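Local coordinates for protein cellobiohydrolase CHBI (Daphnia pulex, PDB 4XNN) that probably hydrolyses the beta-1,4-glucosidic linkages of cellulose, releasing cellobiose from chain ends, as a glycoside hydrolase family 7 cellobiohydrolase, at residues A[183-189]-A[207-213]. Residues are numbered along the deposited sequence.
Sequences HDVKWIN and GKGYYGN
In the concanavalin-like beta-sandwich of this family 7 glycoside hydrolase, the 183-189 loop packs against 207-213, where the chain passes from strand 206-208 into strand 212-223 of the large sheet. His183 (phi/psi -91/-8) and Asp184 (-82/1) are turn-like; the chain becomes extended at Trp187 (-132/123) and Ile188 (-138/135). The closest CA pairs are His183–Gly212 (4.1 Å) and Asp184–Lys208 (4.2 Å); Gly209 N donates to His183 O at 2.8 Å and 171°. His183, which buries most, has an m chi1 (-76°) that sets one ring face against Gly212; Gly212 CA sits 4.1 Å from the ring centroid, 5° off the normal, a CH-pi contact made by a residue without a side chain. Ile188 (m,t) packs CD1 4.1 Å from Tyr211 CB and CG2 3.5 Å from Asn213 CG. Asn213 OD1 is hydrogen-bonded to Gln240, as is Asn189 OD1, tying both segments to one side chain. Water 1 bridges the segments, accepting from His183 N and Lys208 NZ, each at 2.9 Å.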
loop_
_atom_site.group_PDB
_atom_site.type_symbol
_atom_site.label_atom_id
_atom_site.label_comp_id
_atom_site.label_asym_id
_atom_site.label_seq_id
_atom_site.Cartn_x
_atom_site.Cartn_y
_atom_site.Cartn_z
ATOM N N HIS A 183 9.870 6.654 -7.631
ATOM C CA HIS A 183 11.297 6.824 -7.832
ATOM C C HIS A 183 12.079 6.736 -6.481
ATOM O O HIS A 183 13.335 6.717 -6.472
ATOM C CB HIS A 183 11.589 8.187 -8.451
ATOM C CG HIS A 183 11.285 8.306 -9.915
ATOM N ND1 HIS A 183 10.005 8.493 -10.406
ATOM C CD2 HIS A 183 12.092 8.341 -10.983
ATOM C CE1 HIS A 183 10.044 8.646 -11.710
ATOM N NE2 HIS A 183 11.294 8.499 -12.090
ATOM N N ASP A 184 11.349 6.698 -5.359
ATOM C CA ASP A 184 11.975 6.602 -4.024
ATOM C C ASP A 184 12.362 5.165 -3.630
ATOM O O ASP A 184 12.870 4.951 -2.562
ATOM C CB ASP A 184 11.131 7.292 -2.934
ATOM C CG ASP A 184 9.761 6.629 -2.689
ATOM O OD1 ASP A 184 9.454 5.516 -3.216
ATOM O OD2 ASP A 184 8.992 7.237 -1.908
ATOM N N VAL A 185 12.127 4.191 -4.492
ATOM C CA VAL A 185 12.612 2.796 -4.287
ATOM C C VAL A 185 14.115 2.741 -4.517
ATOM O O VAL A 185 14.609 3.245 -5.531
ATOM C CB VAL A 185 11.890 1.832 -5.248
ATOM C CG1 VAL A 185 12.391 0.386 -5.039
ATOM C CG2 VAL A 185 10.405 1.932 -4.993
ATOM N N LYS A 186 14.855 2.189 -3.554
ATOM C CA LYS A 186 16.295 2.231 -3.585
ATOM C C LYS A 186 16.927 1.143 -4.433
ATOM O O LYS A 186 18.095 1.273 -4.832
ATOM C CB LYS A 186 16.865 2.124 -2.192
ATOM C CG LYS A 186 16.664 3.307 -1.292
ATOM C CD LYS A 186 17.436 2.988 0.005
ATOM C CE LYS A 186 16.786 3.640 1.152
ATOM N NZ LYS A 186 17.472 3.146 2.364
ATOM N N TRP A 187 16.200 0.037 -4.637
ATOM C CA TRP A 187 16.706 -1.066 -5.428
ATOM C C TRP A 187 15.596 -1.475 -6.454
ATOM O O TRP A 187 14.434 -1.760 -6.045
ATOM C CB TRP A 187 17.092 -2.271 -4.517
ATOM C CG TRP A 187 18.098 -1.917 -3.448
ATOM C CD1 TRP A 187 17.853 -1.520 -2.148
ATOM C CD2 TRP A 187 19.512 -1.949 -3.591
ATOM N NE1 TRP A 187 19.030 -1.301 -1.492
ATOM C CE2 TRP A 187 20.068 -1.541 -2.371
ATOM C CE3 TRP A 187 20.348 -2.336 -4.605
ATOM C CZ2 TRP A 187 21.428 -1.473 -2.173
ATOM C CZ3 TRP A 187 21.724 -2.284 -4.398
ATOM C CH2 TRP A 187 22.235 -1.848 -3.208
ATOM N N ILE A 188 15.942 -1.442 -7.742
ATOM C CA ILE A 188 15.017 -1.745 -8.837
ATOM C C ILE A 188 15.793 -2.586 -9.840
ATOM O O ILE A 188 16.922 -2.240 -10.232
ATOM C CB ILE A 188 14.471 -0.482 -9.568
ATOM C CG1 ILE A 188 13.846 0.506 -8.573
ATOM C CG2 ILE A 188 13.415 -0.906 -10.559
ATOM C CD1 ILE A 188 13.299 1.767 -9.162
ATOM N N ASN A 189 15.149 -3.650 -10.303
ATOM C CA ASN A 189 15.732 -4.569 -11.291
ATOM C C ASN A 189 17.134 -5.090 -10.846
ATOM O O ASN A 189 18.087 -5.211 -11.627
ATOM C CB ASN A 189 15.810 -3.925 -12.655
ATOM C CG ASN A 189 14.478 -3.853 -13.374
ATOM O OD1 ASN A 189 13.360 -3.921 -12.809
ATOM N ND2 ASN A 189 14.592 -3.665 -14.633
ATOM N N GLY A 207 14.964 9.804 -0.632
ATOM C CA GLY A 207 15.202 10.463 -1.903
ATOM C C GLY A 207 14.581 9.752 -3.105
ATOM O O GLY A 207 13.763 8.834 -2.961
ATOM N N LYS A 208 14.989 10.166 -4.285
ATOM C CA LYS A 208 14.333 9.795 -5.526
ATOM C C LYS A 208 15.463 9.594 -6.488
ATOM O O LYS A 208 16.352 10.434 -6.580
ATOM C CB LYS A 208 13.493 10.911 -6.088
ATOM C CG LYS A 208 12.148 11.087 -5.459
ATOM C CD LYS A 208 11.421 12.271 -6.070
ATOM C CE LYS A 208 9.975 12.375 -5.550
ATOM N NZ LYS A 208 9.216 11.062 -5.441
ATOM N N GLY A 209 15.465 8.479 -7.164
ATOM C CA GLY A 209 16.474 8.216 -8.165
ATOM C C GLY A 209 15.943 8.264 -9.582
ATOM O O GLY A 209 14.754 8.532 -9.799
ATOM N N TYR A 210 16.783 7.919 -10.558
ATOM C CA TYR A 210 16.458 8.113 -11.954
ATOM C C TYR A 210 15.247 7.280 -12.381
ATOM O O TYR A 210 14.467 7.730 -13.148
ATOM C CB TYR A 210 17.623 7.676 -12.774
ATOM C CG TYR A 210 17.533 8.019 -14.222
ATOM C CD1 TYR A 210 17.788 9.305 -14.672
ATOM C CD2 TYR A 210 17.211 7.068 -15.135
ATOM C CE1 TYR A 210 17.696 9.615 -16.023
ATOM C CE2 TYR A 210 17.103 7.356 -16.463
ATOM C CZ TYR A 210 17.349 8.595 -16.905
ATOM O OH TYR A 210 17.227 8.754 -18.244
ATOM N N TYR A 211 15.125 6.037 -11.921
ATOM C CA TYR A 211 14.027 5.194 -12.397
ATOM C C TYR A 211 12.893 5.155 -11.431
ATOM O O TYR A 211 13.109 5.343 -10.241
ATOM C CB TYR A 211 14.487 3.744 -12.556
ATOM C CG TYR A 211 15.560 3.576 -13.585
ATOM C CD1 TYR A 211 15.270 3.594 -14.952
ATOM C CD2 TYR A 211 16.863 3.477 -13.183
ATOM C CE1 TYR A 211 16.279 3.451 -15.896
ATOM C CE2 TYR A 211 17.884 3.315 -14.101
ATOM C CZ TYR A 211 17.570 3.326 -15.452
ATOM O OH TYR A 211 18.604 3.200 -16.300
ATOM N N GLY A 212 11.705 4.839 -11.947
ATOM C CA GLY A 212 10.631 4.406 -11.090
ATOM C C GLY A 212 10.275 2.930 -11.293
ATOM O O GLY A 212 10.804 2.282 -12.191
ATOM N N ASN A 213 9.376 2.394 -10.484
ATOM C CA ASN A 213 8.980 0.994 -10.589
ATOM C C ASN A 213 7.487 0.843 -10.574
ATOM O O ASN A 213 6.834 1.036 -9.567
ATOM C CB ASN A 213 9.728 0.104 -9.553
ATOM C CG ASN A 213 9.994 -1.279 -10.095
ATOM O OD1 ASN A 213 9.997 -1.476 -11.331
ATOM N ND2 ASN A 213 10.231 -2.245 -9.194
HETATM O O HOH W 1 8.264 9.112 -7.421
HETATM O O HOH W 2 14.072 6.643 -0.423
HETATM O O HOH W 3 11.938 -2.869 -6.621
HETATM O O HOH W 4 12.360 -4.324 -9.297
#